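Side-chain contacts in molinate hydrolase (Gulosibacter molinativorax, PDB 4UB9), which hydrolyses the thiocarbamate pesticide molinate and binds zinc, probably cleaving a non-peptide carbon-nitrogen bond: residues N146-V151 and R229-R234; E113-F118 and A206-G211; V267-V272 and V277-H282. All coordinates share one frame; numbering follows the deposited sequence.

Contact 1: residues N146-V151 and R229-R234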
ATOM      1  N   ASN A 146     -19.657 -19.797   4.282  1.00 32.14           N
ATOM      2  CA  ASN A 146     -19.887 -19.904   2.873  1.00 35.56           C
ATOM      3  C   ASN A 146     -20.964 -18.910   2.510  1.00 36.07           C
ATOM      4  O   ASN A 146     -21.549 -18.284   3.392  1.00 36.72           O
ATOM      5  CB  ASN A 146     -20.336 -21.315   2.530  1.00 35.86           C
ATOM      6  CG  ASN A 146     -19.973 -21.715   1.110  1.00 35.70           C
ATOM      7  OD1 ASN A 146     -20.076 -20.923   0.171  1.00 36.87           O
ATOM      8  ND2 ASN A 146     -19.544 -22.955   0.950  1.00 35.88           N
ATOM      9  N   ALA A 147     -21.231 -18.790   1.218  1.00 33.76           N
ATOM     10  CA  ALA A 147     -22.350 -17.991   0.727  1.00 33.78           C
ATOM     11  C   ALA A 147     -23.640 -18.793   0.755  1.00 36.06           C
ATOM     12  O   ALA A 147     -23.740 -19.867   0.156  1.00 37.31           O
ATOM     13  CB  ALA A 147     -22.088 -17.506  -0.666  1.00 35.21           C
ATOM     14  N   LEU A 148     -24.643 -18.232   1.426  1.00 35.16           N
ATOM     15  CA  LEU A 148     -25.872 -18.930   1.686  1.00 35.07           C
ATOM     16  C   LEU A 148     -26.543 -19.490   0.450  1.00 35.23           C
ATOM     17  O   LEU A 148     -26.922 -20.649   0.418  1.00 37.55           O
ATOM     18  CB  LEU A 148     -26.846 -18.038   2.453  1.00 35.64           C
ATOM     19  CG  LEU A 148     -28.127 -18.733   2.935  1.00 36.16           C
ATOM     20  CD1 LEU A 148     -27.866 -19.908   3.874  1.00 35.39           C
ATOM     21  CD2 LEU A 148     -29.000 -17.724   3.638  1.00 39.31           C
ATOM     22  N   GLU A 149     -26.755 -18.660  -0.553  1.00 34.93           N
ATOM     23  CA  GLU A 149     -27.488 -19.095  -1.732  1.00 36.78           C
ATOM     24  C   GLU A 149     -26.870 -20.358  -2.393  1.00 34.65           C
ATOM     25  O   GLU A 149     -27.556 -21.361  -2.537  1.00 32.22           O
ATOM     26  CB  GLU A 149     -27.683 -17.928  -2.725  1.00 46.51           C
ATOM     27  CG  GLU A 149     -28.399 -18.286  -4.034  1.00 59.44           C
ATOM     28  CD  GLU A 149     -28.361 -17.153  -5.076  1.00 62.53           C
ATOM     29  OE1 GLU A 149     -28.987 -16.108  -4.828  1.00 78.03           O
ATOM     30  OE2 GLU A 149     -27.724 -17.296  -6.143  1.00 59.98           O
ATOM     31  N   PRO A 150     -25.598 -20.316  -2.790  1.00 34.90           N
ATOM     32  CA  PRO A 150     -25.073 -21.480  -3.513  1.00 35.48           C
ATOM     33  C   PRO A 150     -24.850 -22.691  -2.638  1.00 36.05           C
ATOM     34  O   PRO A 150     -24.966 -23.796  -3.122  1.00 36.25           O
ATOM     35  CB  PRO A 150     -23.736 -20.993  -4.059  1.00 38.58           C
ATOM     36  CG  PRO A 150     -23.391 -19.786  -3.274  1.00 40.15           C
ATOM     37  CD  PRO A 150     -24.677 -19.172  -2.843  1.00 36.71           C
ATOM     38  N   VAL A 151     -24.554 -22.490  -1.360  1.00 35.00           N
ATOM     39  CA  VAL A 151     -24.391 -23.632  -0.486  1.00 33.53           C
ATOM     40  C   VAL A 151     -25.726 -24.337  -0.242  1.00 35.50           C
ATOM     41  O   VAL A 151     -25.787 -25.553  -0.134  1.00 36.15           O
ATOM     42  CB  VAL A 151     -23.695 -23.274   0.824  1.00 34.17           C
ATOM     43  CG1 VAL A 151     -24.642 -22.665   1.832  1.00 37.30           C
ATOM     44  CG2 VAL A 151     -23.032 -24.512   1.433  1.00 35.91           C
ATOM     45  N   ARG A 229     -33.220 -13.618  13.923  1.00 38.66           N
ATOM     46  CA  ARG A 229     -34.329 -14.539  13.791  1.00 37.57           C
ATOM     47  C   ARG A 229     -34.681 -14.823  12.344  1.00 35.94           C
ATOM     48  O   ARG A 229     -34.860 -15.963  11.937  1.00 43.08           O
ATOM     49  CB  ARG A 229     -35.559 -14.012  14.492  1.00 39.68           C
ATOM     50  CG  ARG A 229     -36.676 -15.014  14.412  1.00 41.93           C
ATOM     51  CD  ARG A 229     -37.688 -14.698  15.485  1.00 45.76           C
ATOM     52  NE  ARG A 229     -38.704 -15.725  15.538  1.00 49.30           N
ATOM     53  CZ  ARG A 229     -39.749 -15.708  16.356  1.00 55.63           C
ATOM     54  NH1 ARG A 229     -39.916 -14.715  17.229  1.00 57.40           N
ATOM     55  NH2 ARG A 229     -40.627 -16.708  16.308  1.00 50.85           N
ATOM     56  N   GLU A 230     -34.781 -13.771  11.573  1.00 33.29           N
ATOM     57  CA  GLU A 230     -35.059 -13.901  10.148  1.00 38.07           C
ATOM     58  C   GLU A 230     -33.983 -14.721   9.395  1.00 36.22           C
ATOM     59  O   GLU A 230     -34.295 -15.545   8.508  1.00 40.33           O
ATOM     60  CB  GLU A 230     -35.175 -12.500   9.550  1.00 37.50           C
ATOM     61  CG  GLU A 230     -35.101 -12.441   8.032  1.00 41.84           C
ATOM     62  CD  GLU A 230     -35.078 -11.015   7.491  1.00 46.02           C
ATOM     63  OE1 GLU A 230     -34.351 -10.127   8.022  1.00 46.96           O
ATOM     64  OE2 GLU A 230     -35.802 -10.779   6.504  1.00 51.46           O
ATOM     65  N   TYR A 231     -32.728 -14.442   9.748  1.00 31.86           N
ATOM     66  CA  TYR A 231     -31.597 -15.163   9.178  1.00 32.02           C
ATOM     67  C   TYR A 231     -31.750 -16.660   9.433  1.00 33.22           C
ATOM     68  O   TYR A 231     -31.698 -17.447   8.530  1.00 34.84           O
ATOM     69  CB  TYR A 231     -30.270 -14.673   9.765  1.00 31.76           C
ATOM     70  CG  TYR A 231     -29.115 -15.492   9.250  1.00 34.87           C
ATOM     71  CD1 TYR A 231     -28.628 -15.303   7.946  1.00 36.39           C
ATOM     72  CD2 TYR A 231     -28.552 -16.499  10.019  1.00 33.92           C
ATOM     73  CE1 TYR A 231     -27.584 -16.054   7.473  1.00 40.62           C
ATOM     74  CE2 TYR A 231     -27.502 -17.257   9.559  1.00 34.11           C
ATOM     75  CZ  TYR A 231     -27.034 -17.046   8.281  1.00 41.10           C
ATOM     76  OH  TYR A 231     -25.996 -17.800   7.777  1.00 43.11           O
ATOM     77  N   LEU A 232     -32.005 -17.016  10.686  1.00 35.30           N
ATOM     78  CA  LEU A 232     -32.166 -18.399  11.066  1.00 35.87           C
ATOM     79  C   LEU A 232     -33.325 -19.041  10.314  1.00 41.70           C
ATOM     80  O   LEU A 232     -33.269 -20.208   9.971  1.00 43.73           O
ATOM     81  CB  LEU A 232     -32.348 -18.549  12.574  1.00 34.51           C
ATOM     82  CG  LEU A 232     -31.095 -18.160  13.369  1.00 34.68           C
ATOM     83  CD1 LEU A 232     -31.394 -18.039  14.846  1.00 35.97           C
ATOM     84  CD2 LEU A 232     -29.971 -19.159  13.187  1.00 37.96           C
ATOM     85  N   GLU A 233     -34.379 -18.284  10.067  1.00 40.94           N
ATOM     86  CA  GLU A 233     -35.528 -18.800   9.323  1.00 43.41           C
ATOM     87  C   GLU A 233     -35.245 -19.007   7.850  1.00 46.78           C
ATOM     88  O   GLU A 233     -36.065 -19.558   7.147  1.00 43.53           O
ATOM     89  CB  GLU A 233     -36.742 -17.918   9.516  1.00 47.93           C
ATOM     90  CG  GLU A 233     -37.475 -18.360  10.780  1.00 53.26           C
ATOM     91  CD  GLU A 233     -38.323 -17.273  11.408  1.00 56.45           C
ATOM     92  OE1 GLU A 233     -38.668 -16.293  10.700  1.00 58.80           O
ATOM     93  OE2 GLU A 233     -38.662 -17.415  12.607  1.00 56.05           O
ATOM     94  N   ARG A 234     -34.071 -18.620   7.370  1.00 42.89           N
ATOM     95  CA  ARG A 234     -33.719 -18.914   5.977  1.00 45.01           C
ATOM     96  C   ARG A 234     -33.315 -20.350   5.728  1.00 45.42           C
ATOM     97  O   ARG A 234     -33.258 -20.776   4.596  1.00 55.49           O
ATOM     98  CB  ARG A 234     -32.569 -18.060   5.475  1.00 47.20           C
ATOM     99  CG  ARG A 234     -32.925 -16.617   5.312  1.00 47.00           C
ATOM    100  CD  ARG A 234     -31.643 -15.807   5.328  1.00 55.01           C
ATOM    101  NE  ARG A 234     -31.912 -14.415   5.064  1.00 59.15           N
ATOM    102  CZ  ARG A 234     -32.077 -13.928   3.843  1.00 62.77           C
ATOM    103  NH1 ARG A 234     -32.366 -12.649   3.693  1.00 63.57           N
ATOM    104  NH2 ARG A 234     -31.949 -14.716   2.778  1.00 62.79           N
TER

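Contact 2: residues E113-F118 and A206-G211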
ATOM      1  N   GLU A 113      -9.622 -13.342  -8.426  1.00 29.79           N
ATOM      2  CA  GLU A 113      -9.525 -14.198  -9.612  1.00 30.94           C
ATOM      3  C   GLU A 113     -10.422 -15.405  -9.485  1.00 28.81           C
ATOM      4  O   GLU A 113     -11.163 -15.749 -10.406  1.00 32.04           O
ATOM      5  CB  GLU A 113      -8.084 -14.624  -9.929  1.00 33.11           C
ATOM      6  CG  GLU A 113      -7.380 -15.412  -8.832  1.00 34.96           C
ATOM      7  CD  GLU A 113      -5.860 -15.357  -8.943  1.00 37.24           C
ATOM      8  OE1 GLU A 113      -5.260 -16.239  -9.621  1.00 41.84           O
ATOM      9  OE2 GLU A 113      -5.247 -14.469  -8.297  1.00 37.73           O
ATOM     10  N   TYR A 114     -10.454 -15.985  -8.307  1.00 29.25           N
ATOM     11  CA  TYR A 114     -11.322 -17.146  -8.066  1.00 27.73           C
ATOM     12  C   TYR A 114     -12.820 -16.802  -8.162  1.00 28.40           C
ATOM     13  O   TYR A 114     -13.592 -17.475  -8.845  1.00 25.96           O
ATOM     14  CB  TYR A 114     -10.992 -17.664  -6.693  1.00 28.73           C
ATOM     15  CG  TYR A 114     -11.793 -18.810  -6.095  1.00 31.26           C
ATOM     16  CD1 TYR A 114     -11.525 -20.152  -6.444  1.00 33.21           C
ATOM     17  CD2 TYR A 114     -12.704 -18.588  -5.090  1.00 33.03           C
ATOM     18  CE1 TYR A 114     -12.185 -21.203  -5.828  1.00 31.53           C
ATOM     19  CE2 TYR A 114     -13.366 -19.652  -4.455  1.00 31.89           C
ATOM     20  CZ  TYR A 114     -13.116 -20.940  -4.847  1.00 35.08           C
ATOM     21  OH  TYR A 114     -13.771 -21.956  -4.213  1.00 37.88           O
ATOM     22  N   LEU A 115     -13.240 -15.748  -7.478  1.00 26.39           N
ATOM     23  CA  LEU A 115     -14.680 -15.436  -7.495  1.00 27.79           C
ATOM     24  C   LEU A 115     -15.150 -14.948  -8.866  1.00 29.75           C
ATOM     25  O   LEU A 115     -16.304 -15.163  -9.242  1.00 28.79           O
ATOM     26  CB  LEU A 115     -15.040 -14.434  -6.407  1.00 28.33           C
ATOM     27  CG  LEU A 115     -14.915 -15.039  -4.984  1.00 28.78           C
ATOM     28  CD1 LEU A 115     -15.068 -13.977  -3.899  1.00 32.17           C
ATOM     29  CD2 LEU A 115     -15.940 -16.116  -4.769  1.00 29.26           C
ATOM     30  N   ALA A 116     -14.278 -14.256  -9.581  1.00 26.72           N
ATOM     31  CA  ALA A 116     -14.662 -13.768 -10.894  1.00 28.61           C
ATOM     32  C   ALA A 116     -14.703 -14.926 -11.870  1.00 31.72           C
ATOM     33  O   ALA A 116     -15.586 -15.030 -12.729  1.00 30.79           O
ATOM     34  CB  ALA A 116     -13.715 -12.699 -11.374  1.00 31.15           C
ATOM     35  N   ARG A 117     -13.748 -15.817 -11.728  1.00 32.33           N
ATOM     36  CA  ARG A 117     -13.661 -16.903 -12.683  1.00 34.40           C
ATOM     37  C   ARG A 117     -14.874 -17.785 -12.606  1.00 33.36           C
ATOM     38  O   ARG A 117     -15.319 -18.315 -13.598  1.00 32.87           O
ATOM     39  CB  ARG A 117     -12.388 -17.725 -12.452  1.00 36.15           C
ATOM     40  CG  ARG A 117     -12.056 -18.712 -13.582  1.00 38.02           C
ATOM     41  CD  ARG A 117     -10.847 -19.575 -13.213  1.00 37.68           C
ATOM     42  NE  ARG A 117      -9.620 -18.830 -13.023  1.00 35.99           N
ATOM     43  CZ  ARG A 117      -8.840 -18.408 -14.017  1.00 36.43           C
ATOM     44  NH1 ARG A 117      -9.159 -18.652 -15.273  1.00 36.73           N
ATOM     45  NH2 ARG A 117      -7.731 -17.706 -13.747  1.00 33.50           N
ATOM     46  N   PHE A 118     -15.391 -17.996 -11.400  1.00 32.56           N
ATOM     47  CA  PHE A 118     -16.487 -18.969 -11.236  1.00 31.70           C
ATOM     48  C   PHE A 118     -17.868 -18.397 -11.018  1.00 32.83           C
ATOM     49  O   PHE A 118     -18.794 -19.153 -10.800  1.00 31.80           O
ATOM     50  CB  PHE A 118     -16.122 -19.972 -10.159  1.00 35.60           C
ATOM     51  CG  PHE A 118     -14.871 -20.714 -10.498  1.00 34.88           C
ATOM     52  CD1 PHE A 118     -14.842 -21.543 -11.606  1.00 36.35           C
ATOM     53  CD2 PHE A 118     -13.704 -20.492  -9.810  1.00 34.23           C
ATOM     54  CE1 PHE A 118     -13.679 -22.191 -11.989  1.00 35.04           C
ATOM     55  CE2 PHE A 118     -12.524 -21.133 -10.184  1.00 36.40           C
ATOM     56  CZ  PHE A 118     -12.522 -21.986 -11.280  1.00 36.43           C
ATOM     57  N   ALA A 206     -22.073  -9.022  -0.450  1.00 28.19           N
ATOM     58  CA  ALA A 206     -23.515  -9.226  -0.141  1.00 29.94           C
ATOM     59  C   ALA A 206     -23.917 -10.687  -0.189  1.00 28.81           C
ATOM     60  O   ALA A 206     -24.682 -11.157   0.649  1.00 30.04           O
ATOM     61  CB  ALA A 206     -24.378  -8.428  -1.077  1.00 29.09           C
ATOM     62  N   MET A 207     -23.359 -11.451  -1.106  1.00 31.38           N
ATOM     63  CA  MET A 207     -23.741 -12.880  -1.139  1.00 32.58           C
ATOM     64  C   MET A 207     -23.131 -13.715   0.014  1.00 31.78           C
ATOM     65  O   MET A 207     -23.676 -14.755   0.386  1.00 34.23           O
ATOM     66  CB  MET A 207     -23.508 -13.522  -2.507  1.00 36.65           C
ATOM     67  CG  MET A 207     -22.096 -13.927  -2.841  1.00 42.59           C
ATOM     68  SD  MET A 207     -22.058 -15.063  -4.260  1.00 46.91           S
ATOM     69  CE  MET A 207     -20.305 -15.464  -4.089  1.00 46.52           C
ATOM     70  N   PHE A 208     -22.030 -13.262   0.605  1.00 28.69           N
ATOM     71  CA  PHE A 208     -21.528 -13.905   1.830  1.00 31.03           C
ATOM     72  C   PHE A 208     -22.198 -13.407   3.118  1.00 32.14           C
ATOM     73  O   PHE A 208     -22.520 -14.192   4.011  1.00 36.15           O
ATOM     74  CB  PHE A 208     -20.000 -13.759   1.948  1.00 29.92           C
ATOM     75  CG  PHE A 208     -19.260 -14.675   1.036  1.00 30.54           C
ATOM     76  CD1 PHE A 208     -19.008 -15.988   1.401  1.00 31.93           C
ATOM     77  CD2 PHE A 208     -18.883 -14.253  -0.221  1.00 29.82           C
ATOM     78  CE1 PHE A 208     -18.336 -16.842   0.543  1.00 32.25           C
ATOM     79  CE2 PHE A 208     -18.224 -15.095  -1.080  1.00 30.44           C
ATOM     80  CZ  PHE A 208     -17.939 -16.390  -0.705  1.00 30.21           C
ATOM     81  N   GLU A 209     -22.346 -12.090   3.230  1.00 33.17           N
ATOM     82  CA  GLU A 209     -22.831 -11.473   4.485  1.00 34.46           C
ATOM     83  C   GLU A 209     -24.313 -11.699   4.717  1.00 34.47           C
ATOM     84  O   GLU A 209     -24.753 -11.908   5.845  1.00 33.17           O
ATOM     85  CB  GLU A 209     -22.568  -9.983   4.489  1.00 35.10           C
ATOM     86  CG  GLU A 209     -21.101  -9.582   4.613  1.00 37.54           C
ATOM     87  CD  GLU A 209     -20.909  -8.073   4.546  1.00 36.78           C
ATOM     88  OE1 GLU A 209     -21.907  -7.346   4.489  1.00 38.41           O
ATOM     89  OE2 GLU A 209     -19.759  -7.596   4.537  1.00 39.21           O
ATOM     90  N   VAL A 210     -25.068 -11.648   3.621  1.00 39.67           N
ATOM     91  CA  VAL A 210     -26.545 -11.680   3.636  1.00 40.04           C
ATOM     92  C   VAL A 210     -27.114 -10.874   4.797  1.00 39.46           C
ATOM     93  O   VAL A 210     -27.904 -11.362   5.588  1.00 35.69           O
ATOM     94  CB  VAL A 210     -27.134 -13.103   3.621  1.00 46.32           C
ATOM     95  CG1 VAL A 210     -26.852 -13.741   2.276  1.00 50.52           C
ATOM     96  CG2 VAL A 210     -26.522 -13.965   4.691  1.00 51.43           C
ATOM     97  N   GLY A 211     -26.716  -9.607   4.849  1.00 38.89           N
ATOM     98  CA  GLY A 211     -27.213  -8.671   5.853  1.00 36.54           C
ATOM     99  C   GLY A 211     -26.666  -8.887   7.253  1.00 36.07           C
ATOM    100  O   GLY A 211     -27.065  -8.191   8.173  1.00 35.98           O
TER

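Contact 3: residues V267-V272 and V277-H282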
ATOM      1  N   VAL A 267     -28.854 -11.878  22.996  1.00 30.21           N
ATOM      2  CA  VAL A 267     -29.955 -11.918  22.031  1.00 31.87           C
ATOM      3  C   VAL A 267     -29.711 -12.956  20.955  1.00 31.85           C
ATOM      4  O   VAL A 267     -30.582 -13.728  20.599  1.00 31.49           O
ATOM      5  CB  VAL A 267     -30.130 -10.551  21.358  1.00 32.92           C
ATOM      6  CG1 VAL A 267     -31.032 -10.639  20.154  1.00 31.12           C
ATOM      7  CG2 VAL A 267     -30.660  -9.547  22.391  1.00 35.30           C
ATOM      8  N   LEU A 268     -28.494 -12.964  20.438  1.00 35.19           N
ATOM      9  CA  LEU A 268     -28.128 -13.885  19.357  1.00 33.42           C
ATOM     10  C   LEU A 268     -28.226 -15.317  19.823  1.00 31.61           C
ATOM     11  O   LEU A 268     -28.804 -16.164  19.166  1.00 33.11           O
ATOM     12  CB  LEU A 268     -26.724 -13.598  18.854  1.00 34.05           C
ATOM     13  CG  LEU A 268     -26.503 -12.235  18.195  1.00 32.33           C
ATOM     14  CD1 LEU A 268     -25.009 -12.018  17.980  1.00 36.33           C
ATOM     15  CD2 LEU A 268     -27.220 -12.145  16.871  1.00 30.25           C
ATOM     16  N   VAL A 269     -27.644 -15.581  20.971  1.00 37.91           N
ATOM     17  CA  VAL A 269     -27.681 -16.937  21.557  1.00 41.40           C
ATOM     18  C   VAL A 269     -29.132 -17.431  21.798  1.00 37.83           C
ATOM     19  O   VAL A 269     -29.488 -18.524  21.407  1.00 39.15           O
ATOM     20  CB  VAL A 269     -26.861 -17.002  22.848  1.00 39.26           C
ATOM     21  CG1 VAL A 269     -27.062 -18.347  23.555  1.00 37.85           C
ATOM     22  CG2 VAL A 269     -25.388 -16.806  22.506  1.00 40.43           C
ATOM     23  N   ASP A 270     -29.939 -16.582  22.403  1.00 36.23           N
ATOM     24  CA  ASP A 270     -31.321 -16.874  22.693  1.00 33.18           C
ATOM     25  C   ASP A 270     -32.086 -17.195  21.425  1.00 30.62           C
ATOM     26  O   ASP A 270     -32.835 -18.192  21.373  1.00 30.76           O
ATOM     27  CB  ASP A 270     -31.921 -15.699  23.473  1.00 38.51           C
ATOM     28  CG  ASP A 270     -33.382 -15.918  23.886  1.00 41.16           C
ATOM     29  OD1 ASP A 270     -33.525 -16.881  24.667  1.00 41.17           O
ATOM     30  OD2 ASP A 270     -34.329 -15.191  23.420  1.00 42.85           O
ATOM     31  N   GLU A 271     -31.838 -16.457  20.359  1.00 28.94           N
ATOM     32  CA  GLU A 271     -32.542 -16.761  19.085  1.00 32.44           C
ATOM     33  C   GLU A 271     -32.107 -18.079  18.415  1.00 33.96           C
ATOM     34  O   GLU A 271     -32.880 -18.708  17.686  1.00 34.44           O
ATOM     35  CB  GLU A 271     -32.432 -15.589  18.102  1.00 32.41           C
ATOM     36  CG  GLU A 271     -33.238 -14.392  18.567  1.00 38.48           C
ATOM     37  CD  GLU A 271     -34.752 -14.663  18.568  1.00 42.57           C
ATOM     38  OE1 GLU A 271     -35.216 -15.467  17.748  1.00 35.92           O
ATOM     39  OE2 GLU A 271     -35.460 -14.066  19.403  1.00 47.24           O
ATOM     40  N   VAL A 272     -30.833 -18.411  18.580  1.00 32.94           N
ATOM     41  CA  VAL A 272     -30.300 -19.649  18.034  1.00 32.77           C
ATOM     42  C   VAL A 272     -30.921 -20.798  18.781  1.00 33.71           C
ATOM     43  O   VAL A 272     -31.381 -21.770  18.166  1.00 34.01           O
ATOM     44  CB  VAL A 272     -28.770 -19.719  18.150  1.00 31.61           C
ATOM     45  CG1 VAL A 272     -28.280 -21.100  17.819  1.00 30.74           C
ATOM     46  CG2 VAL A 272     -28.114 -18.710  17.200  1.00 33.38           C
ATOM     47  N   VAL A 277     -31.217 -25.027  16.647  1.00 39.90           N
ATOM     48  CA  VAL A 277     -30.079 -25.517  15.867  1.00 37.81           C
ATOM     49  C   VAL A 277     -28.833 -25.327  16.688  1.00 34.02           C
ATOM     50  O   VAL A 277     -28.808 -24.503  17.584  1.00 36.14           O
ATOM     51  CB  VAL A 277     -29.904 -24.793  14.511  1.00 37.88           C
ATOM     52  CG1 VAL A 277     -31.165 -24.924  13.667  1.00 36.30           C
ATOM     53  CG2 VAL A 277     -29.531 -23.323  14.690  1.00 38.11           C
ATOM     54  N   PRO A 278     -27.789 -26.087  16.398  1.00 33.46           N
ATOM     55  CA  PRO A 278     -26.608 -25.970  17.245  1.00 30.59           C
ATOM     56  C   PRO A 278     -25.934 -24.626  17.097  1.00 33.17           C
ATOM     57  O   PRO A 278     -26.035 -23.959  16.056  1.00 32.57           O
ATOM     58  CB  PRO A 278     -25.679 -27.033  16.699  1.00 29.86           C
ATOM     59  CG  PRO A 278     -26.586 -28.026  16.102  1.00 31.24           C
ATOM     60  CD  PRO A 278     -27.701 -27.240  15.493  1.00 30.91           C
ATOM     61  N   LEU A 279     -25.278 -24.252  18.167  1.00 32.24           N
ATOM     62  CA  LEU A 279     -24.618 -22.961  18.280  1.00 34.98           C
ATOM     63  C   LEU A 279     -23.117 -23.140  18.228  1.00 34.28           C
ATOM     64  O   LEU A 279     -22.546 -23.860  19.071  1.00 30.39           O
ATOM     65  CB  LEU A 279     -24.955 -22.306  19.618  1.00 32.89           C
ATOM     66  CG  LEU A 279     -24.076 -21.113  20.000  1.00 35.34           C
ATOM     67  CD1 LEU A 279     -24.409 -19.917  19.118  1.00 35.49           C
ATOM     68  CD2 LEU A 279     -24.274 -20.753  21.463  1.00 33.58           C
ATOM     69  N   LEU A 280     -22.495 -22.464  17.259  1.00 30.43           N
ATOM     70  CA  LEU A 280     -21.044 -22.446  17.112  1.00 27.33           C
ATOM     71  C   LEU A 280     -20.479 -21.095  17.408  1.00 28.02           C
ATOM     72  O   LEU A 280     -21.140 -20.098  17.229  1.00 29.09           O
ATOM     73  CB  LEU A 280     -20.615 -22.821  15.695  1.00 28.13           C
ATOM     74  CG  LEU A 280     -20.410 -24.318  15.392  1.00 27.29           C
ATOM     75  CD1 LEU A 280     -21.695 -25.092  15.604  1.00 27.02           C
ATOM     76  CD2 LEU A 280     -20.016 -24.453  13.958  1.00 28.63           C
ATOM     77  N   THR A 281     -19.234 -21.061  17.841  1.00 28.83           N
ATOM     78  CA  THR A 281     -18.540 -19.830  18.133  1.00 28.71           C
ATOM     79  C   THR A 281     -17.213 -19.734  17.406  1.00 31.06           C
ATOM     80  O   THR A 281     -16.573 -20.711  17.143  1.00 30.60           O
ATOM     81  CB  THR A 281     -18.280 -19.663  19.636  1.00 34.39           C
ATOM     82  OG1 THR A 281     -17.557 -20.779  20.121  1.00 29.85           O
ATOM     83  CG2 THR A 281     -19.566 -19.560  20.396  1.00 36.65           C
ATOM     84  N   HIS A 282     -16.830 -18.523  17.069  1.00 28.52           N
ATOM     85  CA  HIS A 282     -15.516 -18.232  16.581  1.00 28.93           C
ATOM     86  C   HIS A 282     -14.858 -17.394  17.661  1.00 32.54           C
ATOM     87  O   HIS A 282     -15.374 -16.372  18.033  1.00 29.44           O
ATOM     88  CB  HIS A 282     -15.636 -17.498  15.256  1.00 30.98           C
ATOM     89  CG  HIS A 282     -14.455 -16.659  14.902  1.00 30.00           C
ATOM     90  ND1 HIS A 282     -13.461 -17.092  14.065  1.00 36.89           N
ATOM     91  CD2 HIS A 282     -14.128 -15.396  15.243  1.00 30.47           C
ATOM     92  CE1 HIS A 282     -12.562 -16.144  13.923  1.00 33.08           C
ATOM     93  NE2 HIS A 282     -12.943 -15.103  14.627  1.00 33.94           N
TER

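Contact 1: residues N146-V151 and R229-R234
Leu-148 meets Arg-234 and Tyr-231 through a single methyl, CD2, and every touch between 146-151 and 229-234 is apolar. The closest joins Leu-148 CD2 to Arg-234 CD at 3.7 Å, with Arg-234 CB at 4.0 Å from the same methyl. A chi1 of -173° sets CG of Leu-148 opposite the backbone N, which carries the isobutyl group out from the first turn of helix 148-159. Arg-234 offers CB and CD of its extended chain, its apolar part, while the residue stays exposed. Tyr-231 adds a looser contact, CE1 lying 4.4 Å from Leu-148 CD2, and Phe-170 of strand 167-170 also touches the leucine.

Polar groups here bond within their own segments or to neighbours outside the pair. Asn-146 OD1 accepts from Ala-147 N at 2.6 Å, in the carbonyl plane on a lone pair, while its ND2 reaches Asp-143. Ala-147, the N-cap, gives its carbonyl O to Val-151 N at 3.1 Å. The Tyr-231 hydroxyl is engaged by Ala-171 O and Thr-173 N, anchoring the buried ring at its polar end.

Within 229-234, Arg-229 NE and Glu-233 OE2 form a weak salt bridge, at 3.4 Å. The chemistry implies that the start of helix 148-159 is held against the end of helix 221-232 and Arg-234 just beyond it by burial of a leucine, with no directional bond between the two segments.

Contact 2: residues E113-F118 and A206-G211
In this TIM-barrel-type amidohydrolase, short helix 111-118, which comes after strand 97-98 and helix 103-106, and helix 198-209, which follows strand 174-175, meet around Leu-115. Its two methyls divide the work. Leu-115 CD2 lies 4.5 Å from Met-207 CE, and CD1 lies 4.4 Å from Phe-208 CE2, approaching the ring obliquely. Both contacts are at the long end of van der Waals range; leucine's fork lets one side chain meet a thioether methyl and an aromatic ring at once. Met-207 reaches across because its chain is extended through chi2 and chi3 (164° and -171°), which puts the terminal methyl in front. Phe-200 and Met-204, from earlier turns of helix 198-209, also touch Leu-115. Phe-208 stacks in addition on Trp-145, and Met-207 touches Tyr-122, whose hydroxyl is hydrogen-bonded to Leu-115 O.

Arg-117 forms a salt bridge with Glu-119 of the second subunit and a cation-pi contact with Phe-200 of that subunit. Leu-115, buried, suits the side facing helix 198-209, while the guanidinium of Arg-117 suits the side that meets the other subunit's carboxylate and ring. Helix 198-209 closes just beyond the contact, where Val-210 turns to positive phi while its N still donates to Ala-206 O at 3.0 Å.

Contact 3: residues V267-V272 and V277-H282
Leu-279 N is hydrogen-bonded to Asp-298 OD2, which fixes the start of strand 279-282 just where its side chain turns to helix 262-275. From the helix, Val-272 points toward 277-282 and contributes the largest share of the contact. Its CG1, anti to the backbone N (chi1 169°), rests 3.5 Å from Val-277 O, 4.0 Å from Val-277 CG2 and 4.0 Å from Leu-279 CB. One methyl thus packs against both backbone and side chains of the incoming chain, and the short, branched valine is consistent with the close approach of helix and strand. The side chains of Val-272 and Leu-279 cross at about a right angle. One helical turn back, Val-269 CG2 meets Leu-279 CD2 at 4.2 Å; the longer leucine can therefore span both valines.

This is the helix-to-strand half of a beta-alpha-beta crossover: strand 239-242, helix 262-275 and strand 279-282, the two strands being adjacent and parallel in a TIM-barrel type of fold. Strand alternation sends Leu-279 to the helix and Leu-280 away from it, where it meets Leu-299, Ile-301 and Tyr-430. Next to Val-272, Glu-271 OE2 forms salt bridges with Arg-225 and Arg-274.

Beyond the packed region the strand brings His-282 to the metal site. ND1 of this histidine ligates the zinc ion together with His-302, while His-282 NE2 is held by a hydrogen bond with Asp-245 O.

How the contacts relate
Helix 221-232 ties the set together. In contact 1 it meets 146-151, and its Leu-232 and Arg-229 also pack on Glu-271 of contact 3, Leu-232 CD1 coming 3.3 Å from Glu-271 O. Contacts 1 and 2 adjoin as well: Ala-147 CB lies 3.3 Å from Met-207 O, and Tyr-231 CE1 lies 3.6 Å from Val-210 CG2. Contact 1 therefore sits between the others, its centre 14 Å from each of theirs, while contacts 2 and 3 stand 24 Å apart, centre to centre, without touching. Contact 3 holds the zinc ligand His-282; in contact 2 the Phe-208 side chain is about 13 Å from zinc. Contacts 1 and 2 border the second subunit.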